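Local coordinates for protein Kinase A (Toxoplasma gondii, PDB 5J3U), which binds cyclic AMP through two cyclic nucleotide-binding domains and, as a PKA regulatory subunit, probably inhibits the kinase catalytic subunit until cAMP arrives, at residues Lys192-Gly197 with Ile201-Tyr206. Residues are numbered along the deposited sequence; the frame is centred on the assembly and turned at random.
Sequences KSFGPG and IEVKKY. With CMP (adenosine-3',5'-cyclic-monophosphate), chain B.
The ring of Phe194 meets strand 201-206 along its rim: CG1 of Val203 lies in the ring plane, 3.8 Å from Phe194 CE1, and CG1 of Ile201 comes to the same edge at 3.7 Å from Phe194 CE1. One face of the ring carries CG of Lys192, 4.0 Å above the plane and displaced toward the rim. These contacts lie at the end of a beta hairpin in the second cyclic nucleotide-binding domain, where strand 187-192 turns back into the outer strand 201-206 of a four-stranded antiparallel sheet. The evidence for the pairing is a pair of backbone hydrogen bonds between Lys192 and Ile201: Lys192 N to Ile201 O and Ile201 N to Lys192 O, both 2.9 Å. Together they make Lys192 and Ile201 a hydrogen-bonded antiparallel pair, 5.3 Å from CA to CA. Further along, Val203 and Lys204 both bond to Ala190, which defines a classic beta bulge.

The hairpin end also borders the adenine of bound cAMP. Lys192 holds CG anti to its own N (chi1 -180°) and runs extended from there, which carries its amino group away from strand 201-206 to the base; the resulting bond from NZ to N1 of the nucleotide is weak at 3.5 Å. Val203 CG2 approaches N7 of the purine at 3.7 Å, so the same valine touches the phenylalanine with one methyl and the nucleotide with the other. Glu214, Arg223 and Ala224 are among the residues that bind cAMP from elsewhere in the pocket. Tyr206, whose ring has CG of Lys204 over one face and meets Phe212, reaches the ligand with its hydroxyl, OH lying 3.1 Å from C8 of the base.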
loop_
_atom_site.group_PDB
_atom_site.type_symbol
_atom_site.label_atom_id
_atom_site.label_comp_id
_atom_site.label_asym_id
_atom_site.label_seq_id
_atom_site.Cartn_x
_atom_site.Cartn_y
_atom_site.Cartn_z
ATOM N N LYS A 192 3.704 -3.042 -27.469
ATOM C CA LYS A 192 2.337 -3.321 -27.743
ATOM C C LYS A 192 2.193 -4.121 -29.022
ATOM O O LYS A 192 2.721 -3.686 -30.054
ATOM C CB LYS A 192 1.587 -2.007 -27.898
ATOM C CG LYS A 192 0.092 -2.116 -28.187
ATOM C CD LYS A 192 -0.598 -0.753 -28.039
ATOM C CE LYS A 192 -2.105 -0.877 -28.159
ATOM N NZ LYS A 192 -2.691 0.376 -28.677
ATOM N N SER A 193 1.439 -5.215 -28.919
ATOM C CA SER A 193 0.944 -5.978 -30.107
ATOM C C SER A 193 -0.305 -5.282 -30.602
ATOM O O SER A 193 -1.293 -5.113 -29.847
ATOM C CB SER A 193 0.652 -7.434 -29.768
ATOM O OG SER A 193 -0.231 -8.011 -30.731
ATOM N N PHE A 194 -0.275 -4.841 -31.852
ATOM C CA PHE A 194 -1.428 -4.192 -32.479
ATOM C C PHE A 194 -2.511 -5.135 -33.046
ATOM O O PHE A 194 -3.497 -4.682 -33.571
ATOM C CB PHE A 194 -0.955 -3.172 -33.529
ATOM C CG PHE A 194 -0.371 -1.940 -32.881
ATOM C CD1 PHE A 194 0.934 -1.948 -32.450
ATOM C CD2 PHE A 194 -1.155 -0.860 -32.609
ATOM C CE1 PHE A 194 1.474 -0.842 -31.800
ATOM C CE2 PHE A 194 -0.635 0.239 -31.942
ATOM C CZ PHE A 194 0.684 0.247 -31.544
ATOM N N GLY A 195 -2.354 -6.425 -32.888
ATOM C CA GLY A 195 -3.447 -7.353 -33.271
ATOM C C GLY A 195 -3.005 -8.783 -33.085
ATOM O O GLY A 195 -1.826 -9.038 -32.901
ATOM N N PRO A 196 -3.973 -9.735 -33.150
ATOM C CA PRO A 196 -3.717 -11.165 -33.029
ATOM C C PRO A 196 -2.641 -11.551 -34.022
ATOM O O PRO A 196 -2.686 -11.092 -35.146
ATOM C CB PRO A 196 -5.063 -11.800 -33.417
ATOM C CG PRO A 196 -6.090 -10.731 -33.226
ATOM C CD PRO A 196 -5.371 -9.442 -33.484
ATOM N N GLY A 197 -1.685 -12.358 -33.569
ATOM C CA GLY A 197 -0.541 -12.762 -34.357
ATOM C C GLY A 197 0.509 -11.730 -34.736
ATOM O O GLY A 197 1.384 -12.043 -35.488
ATOM N N ILE A 201 5.562 -4.242 -30.540
ATOM C CA ILE A 201 6.590 -3.296 -30.936
ATOM C C ILE A 201 6.730 -2.233 -29.861
ATOM O O ILE A 201 5.753 -1.939 -29.151
ATOM C CB ILE A 201 6.278 -2.664 -32.290
ATOM C CG1 ILE A 201 5.001 -1.880 -32.266
ATOM C CG2 ILE A 201 6.209 -3.773 -33.356
ATOM C CD1 ILE A 201 4.857 -0.916 -33.429
ATOM N N GLU A 202 7.921 -1.685 -29.731
ATOM C CA GLU A 202 8.139 -0.650 -28.728
ATOM C C GLU A 202 7.336 0.562 -29.105
ATOM O O GLU A 202 7.379 0.979 -30.238
ATOM C CB GLU A 202 9.607 -0.305 -28.568
ATOM C CG GLU A 202 9.788 0.823 -27.561
ATOM C CD GLU A 202 11.227 1.270 -27.447
ATOM O OE1 GLU A 202 12.124 0.391 -27.391
ATOM O OE2 GLU A 202 11.419 2.510 -27.430
ATOM N N VAL A 203 6.605 1.124 -28.143
ATOM C CA VAL A 203 5.735 2.267 -28.336
ATOM C C VAL A 203 5.999 3.448 -27.378
ATOM O O VAL A 203 5.454 4.543 -27.589
ATOM C CB VAL A 203 4.241 1.897 -28.286
ATOM C CG1 VAL A 203 3.916 0.953 -29.434
ATOM C CG2 VAL A 203 3.832 1.229 -26.986
ATOM N N LYS A 204 6.814 3.244 -26.354
ATOM C CA LYS A 204 7.125 4.383 -25.436
ATOM C C LYS A 204 8.280 3.995 -24.582
ATOM O O LYS A 204 8.461 2.823 -24.272
ATOM C CB LYS A 204 5.921 4.735 -24.563
ATOM C CG LYS A 204 6.100 6.032 -23.796
ATOM C CD LYS A 204 4.743 6.560 -23.441
ATOM C CE LYS A 204 4.836 7.793 -22.580
ATOM N NZ LYS A 204 5.002 9.000 -23.422
ATOM N N LYS A 205 9.090 4.991 -24.166
ATOM C CA LYS A 205 10.192 4.779 -23.262
ATOM C C LYS A 205 9.869 5.618 -22.034
ATOM O O LYS A 205 9.397 6.732 -22.203
ATOM C CB LYS A 205 11.506 5.306 -23.870
ATOM C CG LYS A 205 11.850 4.770 -25.254
ATOM C CD LYS A 205 13.062 5.509 -25.874
ATOM C CE LYS A 205 13.561 4.856 -27.170
ATOM N NZ LYS A 205 14.152 3.496 -26.947
ATOM N N TYR A 206 10.014 5.056 -20.843
ATOM C CA TYR A 206 9.683 5.785 -19.602
ATOM C C TYR A 206 10.956 6.131 -18.879
ATOM O O TYR A 206 11.902 5.383 -18.898
ATOM C CB TYR A 206 8.822 4.939 -18.661
ATOM C CG TYR A 206 7.446 4.737 -19.198
ATOM C CD1 TYR A 206 6.590 5.796 -19.396
ATOM C CD2 TYR A 206 7.024 3.475 -19.616
ATOM C CE1 TYR A 206 5.336 5.623 -19.919
ATOM C CE2 TYR A 206 5.720 3.281 -20.086
ATOM C CZ TYR A 206 4.903 4.334 -20.254
ATOM O OH TYR A 206 3.656 4.183 -20.789
HETATM P P CMP B . -2.600 -0.067 -19.165
HETATM O O1P CMP B . -3.230 -0.105 -17.832
HETATM O O2P CMP B . -3.440 -0.499 -20.372
HETATM O "O5'" CMP B . -1.284 -0.975 -19.098
HETATM C "C5'" CMP B . -0.362 -0.874 -20.201
HETATM C "C4'" CMP B . 0.089 0.589 -20.180
HETATM O "O4'" CMP B . 1.000 0.970 -21.224
HETATM C "C3'" CMP B . -1.085 1.502 -20.477
HETATM O "O3'" CMP B . -2.012 1.430 -19.384
HETATM C "C2'" CMP B . -0.425 2.836 -20.716
HETATM O "O2'" CMP B . -0.056 3.483 -19.465
HETATM C "C1'" CMP B . 0.886 2.368 -21.338
HETATM N N9 CMP B . 0.980 2.687 -22.731
HETATM C C8 CMP B . 2.088 3.232 -23.279
HETATM N N7 CMP B . 1.916 3.385 -24.648
HETATM C C5 CMP B . 0.703 2.884 -24.965
HETATM C C6 CMP B . -0.120 2.737 -26.202
HETATM N N6 CMP B . 0.346 3.137 -27.426
HETATM N N1 CMP B . -1.333 2.189 -26.037
HETATM C C2 CMP B . -1.855 1.735 -24.864
HETATM N N3 CMP B . -1.146 1.859 -23.695
HETATM C C4 CMP B . 0.080 2.432 -23.693
#